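Multifunctional non-homologous end joining DNA repair protein LigD (Mycobacterium tuberculosis, PDB 2IRU) probably repairs DNA double-strand breaks together with Ku by non-homologous end joining, processing, filling and sealing the ends, this chain being its polymerase domain. Local coordinates at residues 141-147 and 223-229; 151-155 and 210-214; 156-160 and 260-264; 167-171 and 182-187; 174-179 and 267-271. All blocks are in the same frame, centred on the assembly; numbering follows the deposited sequence.

Interaction 1 of 5, residues 141-147 and 223-229; sequences LDPGEGV and RAGKVFV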
# COMPACT_ATOMS: atom_id res chain seq x y z
N LEU A 141 -4.61 10.86 -1.17
CA LEU A 141 -5.25 12.10 -0.78
C LEU A 141 -4.56 12.61 0.47
O LEU A 141 -4.70 12.02 1.55
CB LEU A 141 -6.75 11.87 -0.52
CG LEU A 141 -7.62 11.96 -1.78
CD1 LEU A 141 -7.23 11.00 -2.91
CD2 LEU A 141 -9.08 11.76 -1.37
N ASP A 142 -3.79 13.67 0.31
CA ASP A 142 -3.00 14.18 1.41
C ASP A 142 -3.57 15.51 1.90
O ASP A 142 -3.51 16.50 1.15
CB ASP A 142 -1.53 14.34 1.02
CG ASP A 142 -0.64 14.62 2.24
OD1 ASP A 142 -0.41 13.70 3.06
OD2 ASP A 142 -0.20 15.79 2.39
N PRO A 143 -4.15 15.52 3.12
CA PRO A 143 -4.80 16.73 3.65
C PRO A 143 -3.80 17.82 4.05
O PRO A 143 -2.92 17.58 4.89
CB PRO A 143 -5.58 16.21 4.88
CG PRO A 143 -4.76 15.03 5.35
CD PRO A 143 -4.25 14.39 4.07
N GLY A 144 -3.95 19.00 3.46
CA GLY A 144 -3.11 20.16 3.80
C GLY A 144 -3.41 20.76 5.17
O GLY A 144 -4.29 20.31 5.90
N GLU A 145 -2.65 21.81 5.51
CA GLU A 145 -2.79 22.49 6.79
C GLU A 145 -4.23 22.95 7.01
O GLU A 145 -4.83 23.57 6.12
CB GLU A 145 -1.80 23.65 6.90
CG GLU A 145 -1.67 24.27 8.30
CD GLU A 145 -1.29 23.25 9.38
OE1 GLU A 145 -0.65 22.22 9.06
OE2 GLU A 145 -1.64 23.49 10.57
N GLY A 146 -4.78 22.59 8.17
CA GLY A 146 -6.14 22.96 8.55
C GLY A 146 -7.32 22.23 7.91
O GLY A 146 -8.48 22.61 8.14
N VAL A 147 -7.05 21.20 7.11
CA VAL A 147 -8.12 20.43 6.49
C VAL A 147 -8.71 19.40 7.47
O VAL A 147 -7.97 18.55 8.00
CB VAL A 147 -7.63 19.71 5.19
CG1 VAL A 147 -8.75 18.88 4.61
CG2 VAL A 147 -7.13 20.71 4.16
N ARG A 223 -0.81 24.49 -1.01
CA ARG A 223 -1.23 23.28 -0.32
C ARG A 223 -2.18 23.51 0.86
O ARG A 223 -3.07 22.70 1.10
CB ARG A 223 -0.02 22.44 0.11
CG ARG A 223 0.66 21.76 -1.07
CD ARG A 223 -0.09 20.51 -1.53
NE ARG A 223 0.66 19.31 -1.17
CZ ARG A 223 0.51 18.58 -0.06
NH1 ARG A 223 -0.41 18.89 0.86
NH2 ARG A 223 1.28 17.51 0.12
N ALA A 224 -1.98 24.62 1.58
CA ALA A 224 -2.74 24.85 2.80
C ALA A 224 -4.24 24.93 2.51
O ALA A 224 -4.64 25.53 1.51
CB ALA A 224 -2.25 26.11 3.50
N GLY A 225 -5.04 24.31 3.38
CA GLY A 225 -6.50 24.36 3.28
C GLY A 225 -7.07 23.46 2.19
O GLY A 225 -8.28 23.42 1.99
N LYS A 226 -6.19 22.74 1.49
CA LYS A 226 -6.60 21.86 0.38
C LYS A 226 -6.16 20.42 0.56
O LYS A 226 -5.12 20.14 1.18
CB LYS A 226 -6.07 22.37 -0.96
CG LYS A 226 -6.51 23.79 -1.25
CD LYS A 226 -6.07 24.32 -2.60
CE LYS A 226 -6.50 25.78 -2.65
NZ LYS A 226 -5.94 26.60 -3.75
N VAL A 227 -6.95 19.52 -0.02
CA VAL A 227 -6.52 18.13 -0.22
C VAL A 227 -5.68 18.03 -1.49
O VAL A 227 -6.13 18.40 -2.58
CB VAL A 227 -7.71 17.14 -0.29
CG1 VAL A 227 -7.23 15.68 -0.54
CG2 VAL A 227 -8.55 17.23 0.97
N PHE A 228 -4.47 17.52 -1.35
CA PHE A 228 -3.65 17.25 -2.51
C PHE A 228 -4.05 15.86 -3.03
O PHE A 228 -3.90 14.86 -2.33
CB PHE A 228 -2.17 17.26 -2.11
CG PHE A 228 -1.24 16.80 -3.20
CD1 PHE A 228 -1.52 17.06 -4.54
CD2 PHE A 228 -0.07 16.12 -2.87
CE1 PHE A 228 -0.64 16.62 -5.57
CE2 PHE A 228 0.82 15.69 -3.88
CZ PHE A 228 0.52 15.94 -5.22
N VAL A 229 -4.64 15.83 -4.22
CA VAL A 229 -5.05 14.58 -4.85
C VAL A 229 -3.89 14.11 -5.72
O VAL A 229 -3.78 14.49 -6.87
CB VAL A 229 -6.34 14.74 -5.67
CG1 VAL A 229 -6.76 13.45 -6.31
CG2 VAL A 229 -7.44 15.23 -4.76
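The probable manganese site of the polymerase domain draws one ligand, Asp142, from the end of strand 129-143, where it pairs with Phe228 of the antiparallel strand 227-230. The two form a hydrogen-bonded pair: Asp142 N reaches Phe228 O at 2.9 Å, nearly straight at 172°, and Phe228 N returns a 2.9 Å bond to Asp142 O. Asp142 holds CG anti to its own backbone N (chi1 -169°), which brings OD2 to Arg223. NH2 of Arg223 makes a 3.2 Å salt bridge to OD2 of Asp142, arriving from above the carboxylate plane, and NH1 adds a weak bond; the flat groups stand 81° apart. Phe228 CB backs one face of the guanidinium over its centre. Sheet and carboxylate belong to the catalytic core of the archaeo-eukaryotic primase clan, and Arg223 is a second-shell partner of the probable ligand. On the other face of the sheet, Val227 sets CG1 3.8 Å from Leu141 CB and CG2 4.0 Å from Val147 CG1; helix 149-164 covers this face through Leu152, Val155 and Ala156. Past the strands, two type II turns, Gly144 to Val147 and Arg223 to Lys226, meet through backbone bonds. Gly144 N reaches Lys226 O at 2.8 Å and Gly225 N reaches Glu145 O at 2.8 Å, while Val147 CG2 presses to 3.4 Å from Gly225 C.

Interaction 2 of 5, residues 151-155 and 210-214; sequences QLAEV and MPALV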
# COMPACT_ATOMS: atom_id res chain seq x y z
N GLN A 151 -13.92 17.48 5.08
CA GLN A 151 -13.36 17.94 3.79
C GLN A 151 -12.65 16.81 3.05
O GLN A 151 -12.87 16.63 1.85
CB GLN A 151 -12.44 19.18 3.94
CG GLN A 151 -11.88 19.68 2.58
CD GLN A 151 -10.86 20.83 2.67
OE1 GLN A 151 -10.81 21.55 3.67
NE2 GLN A 151 -10.06 21.00 1.62
N LEU A 152 -11.79 16.07 3.75
CA LEU A 152 -11.05 14.96 3.17
C LEU A 152 -12.01 13.87 2.65
O LEU A 152 -11.82 13.31 1.56
CB LEU A 152 -10.04 14.39 4.19
CG LEU A 152 -9.17 13.17 3.84
CD1 LEU A 152 -8.22 13.47 2.71
CD2 LEU A 152 -8.39 12.71 5.06
N ALA A 153 -13.06 13.62 3.43
CA ALA A 153 -14.09 12.64 3.07
C ALA A 153 -14.87 13.09 1.86
O ALA A 153 -15.13 12.29 0.96
CB ALA A 153 -15.06 12.41 4.26
N GLU A 154 -15.27 14.38 1.85
CA GLU A 154 -15.99 14.94 0.72
C GLU A 154 -15.13 14.83 -0.53
O GLU A 154 -15.64 14.47 -1.59
CB GLU A 154 -16.39 16.39 0.96
CG GLU A 154 -17.00 17.03 -0.30
CD GLU A 154 -17.43 18.49 -0.12
OE1 GLU A 154 -17.20 19.08 0.96
OE2 GLU A 154 -18.01 19.03 -1.09
N VAL A 155 -13.84 15.15 -0.40
CA VAL A 155 -12.93 15.04 -1.55
C VAL A 155 -12.84 13.57 -2.00
O VAL A 155 -12.93 13.29 -3.19
CB VAL A 155 -11.54 15.69 -1.29
CG1 VAL A 155 -10.57 15.42 -2.47
CG2 VAL A 155 -11.70 17.22 -1.05
N MET A 210 -13.58 21.90 -7.63
CA MET A 210 -13.50 22.50 -6.29
C MET A 210 -12.12 23.07 -6.07
O MET A 210 -11.37 22.57 -5.21
CB MET A 210 -13.72 21.50 -5.16
CG MET A 210 -14.69 20.39 -5.36
SD MET A 210 -14.24 18.95 -4.33
CE MET A 210 -15.83 18.18 -4.40
N PRO A 211 -11.77 24.15 -6.80
CA PRO A 211 -10.38 24.62 -6.64
C PRO A 211 -10.03 25.18 -5.24
O PRO A 211 -8.85 25.22 -4.89
CB PRO A 211 -10.25 25.69 -7.72
CG PRO A 211 -11.70 26.22 -7.87
CD PRO A 211 -12.51 24.94 -7.80
N ALA A 212 -11.02 25.54 -4.42
CA ALA A 212 -10.76 25.99 -3.04
C ALA A 212 -10.36 24.83 -2.12
O ALA A 212 -9.73 25.04 -1.07
CB ALA A 212 -12.00 26.66 -2.47
N LEU A 213 -10.73 23.60 -2.53
CA LEU A 213 -10.65 22.44 -1.63
C LEU A 213 -9.68 21.38 -2.08
O LEU A 213 -9.24 20.53 -1.29
CB LEU A 213 -12.04 21.80 -1.51
CG LEU A 213 -13.18 22.75 -1.17
CD1 LEU A 213 -14.51 22.02 -1.08
CD2 LEU A 213 -12.91 23.55 0.13
N VAL A 214 -9.36 21.42 -3.37
CA VAL A 214 -8.48 20.41 -3.99
C VAL A 214 -7.35 21.01 -4.81
O VAL A 214 -7.56 21.98 -5.56
CB VAL A 214 -9.32 19.49 -4.94
CG1 VAL A 214 -8.41 18.65 -5.87
CG2 VAL A 214 -10.24 18.61 -4.13
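Gln151 stretches out from its helix toward Leu213, with CG anti to the backbone N (chi1 -179°) and the chain straight at the next bond (chi2 -175°), and this delivers the amide to the turn. NE2 of Gln151 meets Leu213 O at 3.1 Å in a weak, bent bond of 131°; its stronger partner is Gly225 O, so the amide nitrogen spans two backbone carbonyls. Leu213 O is also used by the backbone of Val227. Leu213 CB packs against the amide, 3.8 Å from Gln151 NE2. Val155 has CG1 opposite its backbone N and CG2 beside it, and both branches face one methyl: Val214 CG2 sits 3.6 Å from Val155 CG1 and 3.7 Å from Val155 CG2. The contact joins helix 149-164 to the connection between helix 192-209 and strand 214-215, on the helical layer that packs against one face of the mixed sheet; Leu206 of the second helix also touches Val155 and Val214. Met210, the first residue to leave helical geometry after helix 192-209, starts a tight turn in which its O accepts from Leu213 N at 2.9 Å and Val214 N at 3.0 Å. Its long side chain runs back toward the other helix and crosses Glu154 at a slant, the methyl CE 4.1 Å from Glu154 OE2, while the sulfur grazes Val155 CG2.

Interaction 3 of 5, residues 156-160 and 260-264; sequences ARAVR and WAELD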
# COMPACT_ATOMS: atom_id res chain seq x y z
N ALA A 156 -12.70 12.63 -1.06
CA ALA A 156 -12.70 11.20 -1.46
C ALA A 156 -13.96 10.77 -2.21
O ALA A 156 -13.86 10.08 -3.25
CB ALA A 156 -12.44 10.29 -0.25
N ARG A 157 -15.12 11.19 -1.70
CA ARG A 157 -16.41 10.85 -2.31
C ARG A 157 -16.50 11.47 -3.70
O ARG A 157 -17.08 10.89 -4.62
CB ARG A 157 -17.58 11.25 -1.40
CG ARG A 157 -17.73 10.38 -0.14
CD ARG A 157 -19.02 10.70 0.62
NE ARG A 157 -19.14 12.12 0.92
CZ ARG A 157 -18.74 12.70 2.04
NH1 ARG A 157 -18.19 11.98 3.02
NH2 ARG A 157 -18.92 14.02 2.19
N ALA A 158 -15.90 12.65 -3.86
CA ALA A 158 -15.85 13.31 -5.17
C ALA A 158 -14.98 12.57 -6.19
O ALA A 158 -15.35 12.46 -7.37
CB ALA A 158 -15.42 14.76 -5.01
N VAL A 159 -13.83 12.05 -5.73
CA VAL A 159 -13.02 11.21 -6.58
C VAL A 159 -13.82 9.96 -6.98
O VAL A 159 -13.90 9.61 -8.16
CB VAL A 159 -11.70 10.77 -5.87
CG1 VAL A 159 -10.91 9.84 -6.79
CG2 VAL A 159 -10.89 12.01 -5.48
N ARG A 160 -14.42 9.32 -5.97
CA ARG A 160 -15.27 8.15 -6.17
C ARG A 160 -16.35 8.43 -7.23
O ARG A 160 -16.62 7.59 -8.08
CB ARG A 160 -15.95 7.72 -4.87
CG ARG A 160 -16.82 6.48 -5.04
CD ARG A 160 -17.86 6.36 -3.93
NE ARG A 160 -18.70 7.55 -3.84
CZ ARG A 160 -19.48 7.84 -2.81
NH1 ARG A 160 -19.55 7.01 -1.77
NH2 ARG A 160 -20.19 8.96 -2.80
N TRP A 260 -17.13 3.22 2.96
CA TRP A 260 -17.44 4.62 2.68
C TRP A 260 -18.15 5.27 3.88
O TRP A 260 -17.85 6.41 4.24
CB TRP A 260 -18.21 4.74 1.36
CG TRP A 260 -17.26 4.59 0.19
CD1 TRP A 260 -17.06 3.47 -0.59
CD2 TRP A 260 -16.33 5.57 -0.28
NE1 TRP A 260 -16.08 3.71 -1.54
CE2 TRP A 260 -15.61 4.99 -1.37
CE3 TRP A 260 -16.04 6.90 0.08
CZ2 TRP A 260 -14.64 5.70 -2.09
CZ3 TRP A 260 -15.05 7.60 -0.63
CH2 TRP A 260 -14.35 6.98 -1.69
N ALA A 261 -19.03 4.52 4.54
CA ALA A 261 -19.75 5.05 5.70
C ALA A 261 -18.81 5.37 6.85
O ALA A 261 -19.01 6.33 7.59
CB ALA A 261 -20.89 4.11 6.14
N GLU A 262 -17.74 4.58 6.97
CA GLU A 262 -16.73 4.88 7.97
C GLU A 262 -16.09 6.26 7.77
O GLU A 262 -15.76 6.93 8.74
CB GLU A 262 -15.67 3.76 8.01
CG GLU A 262 -16.15 2.60 8.92
CD GLU A 262 -15.37 1.32 8.75
OE1 GLU A 262 -14.41 1.28 7.94
OE2 GLU A 262 -15.75 0.32 9.44
N LEU A 263 -15.90 6.66 6.52
CA LEU A 263 -15.29 7.97 6.23
C LEU A 263 -16.16 9.13 6.66
O LEU A 263 -15.64 10.23 6.87
CB LEU A 263 -14.94 8.11 4.75
CG LEU A 263 -13.82 7.25 4.20
CD1 LEU A 263 -13.28 7.84 2.89
CD2 LEU A 263 -12.68 7.07 5.21
N ASP A 264 -17.47 8.90 6.82
CA ASP A 264 -18.43 9.92 7.25
C ASP A 264 -18.35 10.25 8.75
O ASP A 264 -19.08 11.13 9.23
CB ASP A 264 -19.88 9.50 6.94
CG ASP A 264 -20.04 8.91 5.56
OD1 ASP A 264 -19.10 8.26 5.06
OD2 ASP A 264 -21.13 9.07 4.97
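Arg160 lies across one face of the Trp260 indole, the two side chains sliding past each other in opposite directions. With CG anti to the backbone N (chi1 -179°), the arginine chain leaves helix 149-164 over the ring, and its bend at chi3 turns the guanidinium back above it. CD stands 3.9 Å from the centroid of the six-membered ring of Trp260 in a CH-pi contact. Further along, Arg160 CZ lies 4.8 Å from the same centroid, 18° off the ring normal, a cation-pi pair in which the planes are inclined by 50° rather than stacked. Arg157 CG covers a face of the Arg160 guanidinium and also comes 3.9 Å from Trp260 CE3. The far rim of the indole is pushed against the helix itself: CZ3 of Trp260 sits 3.8 Å from Ala156 CB, and CH2 of Trp260 is 3.5 Å from Ala156 O. Beneath, Leu263 CD1 meets Ala156 CB at 4.1 Å, joining short helix 260-263 to the long one. Trp260 NE1 donates a hydrogen bond to Thr170 O, which together with the packing holds the ring's rotation, and the positive charge above its electron-rich face would probably add electrostatic attraction to the packing.

Interaction 4 of 5, residues 167-171 and 182-187; sequences GLVTF and LYTPLD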
# COMPACT_ATOMS: atom_id res chain seq x y z
N GLY A 167 -17.79 3.94 -14.84
CA GLY A 167 -18.15 2.57 -14.46
C GLY A 167 -17.09 1.86 -13.62
O GLY A 167 -17.00 0.64 -13.64
N LEU A 168 -16.31 2.66 -12.90
CA LEU A 168 -15.27 2.15 -12.02
C LEU A 168 -15.73 2.28 -10.57
O LEU A 168 -16.57 3.15 -10.24
CB LEU A 168 -13.95 2.89 -12.25
CG LEU A 168 -13.28 2.77 -13.63
CD1 LEU A 168 -12.07 3.71 -13.67
CD2 LEU A 168 -12.89 1.32 -13.96
N VAL A 169 -15.22 1.39 -9.73
CA VAL A 169 -15.58 1.32 -8.31
C VAL A 169 -14.32 1.69 -7.51
O VAL A 169 -13.23 1.29 -7.88
CB VAL A 169 -16.07 -0.11 -7.93
CG1 VAL A 169 -16.31 -0.27 -6.44
CG2 VAL A 169 -17.35 -0.50 -8.75
N THR A 170 -14.50 2.42 -6.42
CA THR A 170 -13.38 2.92 -5.63
C THR A 170 -13.42 2.40 -4.19
O THR A 170 -14.50 2.36 -3.57
CB THR A 170 -13.39 4.46 -5.67
OG1 THR A 170 -13.49 4.88 -7.04
CG2 THR A 170 -12.13 5.07 -5.06
N PHE A 171 -12.24 2.04 -3.67
CA PHE A 171 -12.11 1.49 -2.32
C PHE A 171 -11.22 2.40 -1.48
O PHE A 171 -10.06 2.67 -1.85
CB PHE A 171 -11.46 0.09 -2.37
CG PHE A 171 -12.24 -0.90 -3.19
CD1 PHE A 171 -13.18 -1.74 -2.58
CD2 PHE A 171 -12.05 -0.99 -4.58
CE1 PHE A 171 -13.91 -2.66 -3.33
CE2 PHE A 171 -12.79 -1.91 -5.34
CZ PHE A 171 -13.72 -2.74 -4.73
N LEU A 182 -7.01 5.82 -2.19
CA LEU A 182 -8.20 5.31 -2.87
C LEU A 182 -7.68 4.40 -3.99
O LEU A 182 -6.81 4.83 -4.74
CB LEU A 182 -9.05 6.42 -3.52
CG LEU A 182 -9.59 7.51 -2.58
CD1 LEU A 182 -10.51 8.47 -3.35
CD2 LEU A 182 -10.38 6.87 -1.44
N TYR A 183 -8.18 3.17 -4.06
CA TYR A 183 -7.82 2.24 -5.12
C TYR A 183 -9.04 1.95 -6.01
O TYR A 183 -10.17 1.86 -5.52
CB TYR A 183 -7.38 0.91 -4.53
CG TYR A 183 -6.06 0.96 -3.79
CD1 TYR A 183 -4.85 0.75 -4.49
CD2 TYR A 183 -5.99 1.22 -2.41
CE1 TYR A 183 -3.62 0.79 -3.84
CE2 TYR A 183 -4.73 1.27 -1.73
CZ TYR A 183 -3.55 1.04 -2.46
OH TYR A 183 -2.32 1.09 -1.84
N THR A 184 -8.79 1.80 -7.30
CA THR A 184 -9.84 1.50 -8.26
C THR A 184 -9.33 0.42 -9.23
O THR A 184 -8.35 0.64 -9.96
CB THR A 184 -10.25 2.74 -9.03
OG1 THR A 184 -10.67 3.76 -8.10
CG2 THR A 184 -11.37 2.34 -9.98
N PRO A 185 -9.99 -0.75 -9.26
CA PRO A 185 -9.50 -1.74 -10.24
C PRO A 185 -9.91 -1.33 -11.67
O PRO A 185 -11.02 -0.80 -11.88
CB PRO A 185 -10.18 -3.03 -9.80
CG PRO A 185 -11.44 -2.59 -9.11
CD PRO A 185 -11.15 -1.23 -8.50
N LEU A 186 -9.01 -1.59 -12.61
CA LEU A 186 -9.24 -1.27 -14.02
C LEU A 186 -10.01 -2.36 -14.74
O LEU A 186 -9.70 -3.55 -14.60
CB LEU A 186 -7.90 -0.98 -14.72
CG LEU A 186 -7.12 0.28 -14.25
CD1 LEU A 186 -5.73 0.35 -14.91
CD2 LEU A 186 -7.87 1.61 -14.42
N ASP A 187 -11.04 -1.96 -15.49
CA ASP A 187 -11.76 -2.88 -16.37
C ASP A 187 -10.84 -3.39 -17.46
O ASP A 187 -10.73 -4.60 -17.68
CB ASP A 187 -12.98 -2.19 -16.99
CG ASP A 187 -14.20 -2.23 -16.09
OD1 ASP A 187 -14.07 -2.68 -14.92
OD2 ASP A 187 -15.28 -1.82 -16.55
O HOH W 1 -13.56 -0.55 -11.08
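Phe171 and Tyr183 form the close-knit end of this contact, an antiparallel hydrogen-bonded pair where strand 171-174 starts beside strand 180-186. Phe171 N reaches Tyr183 O at 2.8 Å, nearly along the C=O axis, and Tyr183 N reaches Phe171 O at 2.9 Å. The Phe171 ring turns its edge to Pro185, with CE2 3.6 Å from Pro185 CD. Next along, Thr184 OG1 donates to Thr170 OG1 at 3.2 Å; each threonine holds its hydroxyl beside the backbone N (chi1 -57° in Thr184, -50° in Thr170), which sets the two oxygens facing, while Thr170 CG2 rests on Leu182 CB. Leu168 CB lies tight against Thr184 CG2, at 3.5 Å. Toward the exposed end the backbones part. One water bridges them, accepting from Val169 N at 2.9 Å and donating to Pro185 O at 2.7 Å, and Leu168 CD2 leans on Pro185 O at 3.5 Å. Gly167, which closes helix 149-164 as the C-prime residue of a Schellman motif, lies only loosely beside Asp187. Paired backbone bonds and a hydroxyl-to-hydroxyl bond thus serve the buried polar atoms at one end, whereas at the other a water substitutes for direct pairing.

Interaction 5 of 5, residues 174-179 and 267-271; sequences TSGSKG and ALRQL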
# COMPACT_ATOMS: atom_id res chain seq x y z
N THR A 174 -7.38 3.89 4.71
CA THR A 174 -6.68 4.92 5.50
C THR A 174 -5.22 4.44 5.57
O THR A 174 -4.98 3.27 5.81
CB THR A 174 -7.31 5.18 6.88
OG1 THR A 174 -7.63 3.96 7.57
CG2 THR A 174 -8.62 6.03 6.69
N SER A 175 -4.30 5.34 5.32
CA SER A 175 -2.88 4.96 5.10
C SER A 175 -2.14 4.50 6.35
O SER A 175 -1.06 3.92 6.20
CB SER A 175 -2.09 6.14 4.51
OG SER A 175 -1.88 7.13 5.48
N GLY A 176 -2.67 4.77 7.55
CA GLY A 176 -1.95 4.51 8.81
C GLY A 176 -1.08 5.67 9.25
O GLY A 176 -0.62 5.71 10.38
N SER A 177 -0.86 6.62 8.34
CA SER A 177 -0.10 7.82 8.62
C SER A 177 -1.03 9.02 8.70
O SER A 177 -1.61 9.27 9.75
CB SER A 177 0.97 8.02 7.53
OG SER A 177 1.95 7.02 7.65
N LYS A 178 -1.18 9.72 7.59
CA LYS A 178 -2.00 10.92 7.47
C LYS A 178 -2.86 10.80 6.19
O LYS A 178 -4.01 11.26 6.13
CB LYS A 178 -1.07 12.14 7.36
CG LYS A 178 -1.78 13.49 7.16
CD LYS A 178 -0.85 14.67 7.49
CE LYS A 178 0.18 14.92 6.38
NZ LYS A 178 1.20 15.91 6.83
N GLY A 179 -2.29 10.15 5.19
CA GLY A 179 -2.96 10.00 3.90
C GLY A 179 -4.25 9.19 4.00
O GLY A 179 -4.53 8.52 5.00
N ALA A 267 -14.98 11.65 13.75
CA ALA A 267 -13.94 11.10 14.61
C ALA A 267 -13.10 10.06 13.90
O ALA A 267 -12.42 9.27 14.56
CB ALA A 267 -14.57 10.47 15.85
N LEU A 268 -13.15 10.02 12.56
CA LEU A 268 -12.34 9.07 11.80
C LEU A 268 -10.87 9.18 12.21
O LEU A 268 -10.30 10.27 12.33
CB LEU A 268 -12.49 9.22 10.28
CG LEU A 268 -11.71 8.20 9.41
CD1 LEU A 268 -12.48 6.91 9.18
CD2 LEU A 268 -11.37 8.78 8.06
N ARG A 269 -10.27 8.03 12.46
CA ARG A 269 -8.87 7.99 12.81
C ARG A 269 -8.22 6.78 12.18
O ARG A 269 -8.91 5.90 11.65
CB ARG A 269 -8.72 7.90 14.32
CG ARG A 269 -9.46 6.75 14.92
CD ARG A 269 -9.07 6.54 16.36
NE ARG A 269 -9.80 5.44 16.96
CZ ARG A 269 -9.52 4.14 16.79
NH1 ARG A 269 -8.50 3.73 16.02
NH2 ARG A 269 -10.29 3.25 17.41
N GLN A 270 -6.90 6.73 12.26
CA GLN A 270 -6.14 5.58 11.76
C GLN A 270 -6.39 4.38 12.68
O GLN A 270 -6.61 4.56 13.89
CB GLN A 270 -4.66 5.92 11.74
CG GLN A 270 -4.33 7.16 10.92
CD GLN A 270 -4.73 7.02 9.45
OE1 GLN A 270 -4.75 5.91 8.90
NE2 GLN A 270 -5.05 8.16 8.82
N LEU A 271 -6.34 3.17 12.12
CA LEU A 271 -6.58 1.97 12.91
C LEU A 271 -5.30 1.24 13.29
O LEU A 271 -4.33 1.27 12.54
CB LEU A 271 -7.52 1.01 12.17
CG LEU A 271 -8.90 1.52 11.77
CD1 LEU A 271 -9.58 0.47 10.94
CD2 LEU A 271 -9.76 1.91 12.98
O HOH W 2 -5.61 3.28 9.20
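Leu268 opens the contact, its CD2 meeting Thr174 CG2 tip to tip at 4.1 Å. Arg269 turns away; its NH1 bonds Gln270 O and its NH2 makes a salt bridge with Glu275. Gln270 does most of the work. Its CG lies beside the backbone N, and a bend at chi2 (-61°) folds the amide into the 174-179 loop. OE1 of Gln270 accepts from Gly176 N at 2.7 Å, the donor standing 54° out of the amide carbonyl plane rather than on a lone pair, and it also packs on Thr174 CB at 3.3 Å. CG of Gln270 rests 3.6 Å from Ser177 O. A water meets Gln270 OE1 at 2.8 Å and Thr174 OG1 at 2.7 Å, and Leu271 N donates to it at 3.0 Å; Arg258 is a further partner of Thr174 OG1. Within the loop Ser175 forms an ST turn, its OG accepting from Ser177 N at 3.1 Å and donating to Gly179 O. Residues 175-181 bind the polymerase substrate by similarity, so a glutamine oxygen that engages both the N-H of Gly176 and a water held by Thr174 and Leu271 ties the probable substrate loop to the 267-271 segment.

How the interactions relate
From the N terminus, strand 129-143 leads through the turn of interaction 1 into helix 149-164, which carries one segment each of interactions 2 and 3. Interaction 4 then closes a short hairpin of strands 171-174 and 180-186, whose connection is the 174-179 loop. The chain returns at 210-214 to close interaction 2, at 223-229 interaction 1, at 260-264 interaction 3 and at 267-271 interaction 5. Interaction 4 is nested inside interactions 1, 2 and 3, and interaction 2 inside interaction 1; interaction 3 crosses 1 and 2, and interaction 5 crosses all the others. Together they tie the mixed sheet, its covering helix and the substrate loop: Leu141 packs on Ala156 and Leu182, Lys178 on Asp142.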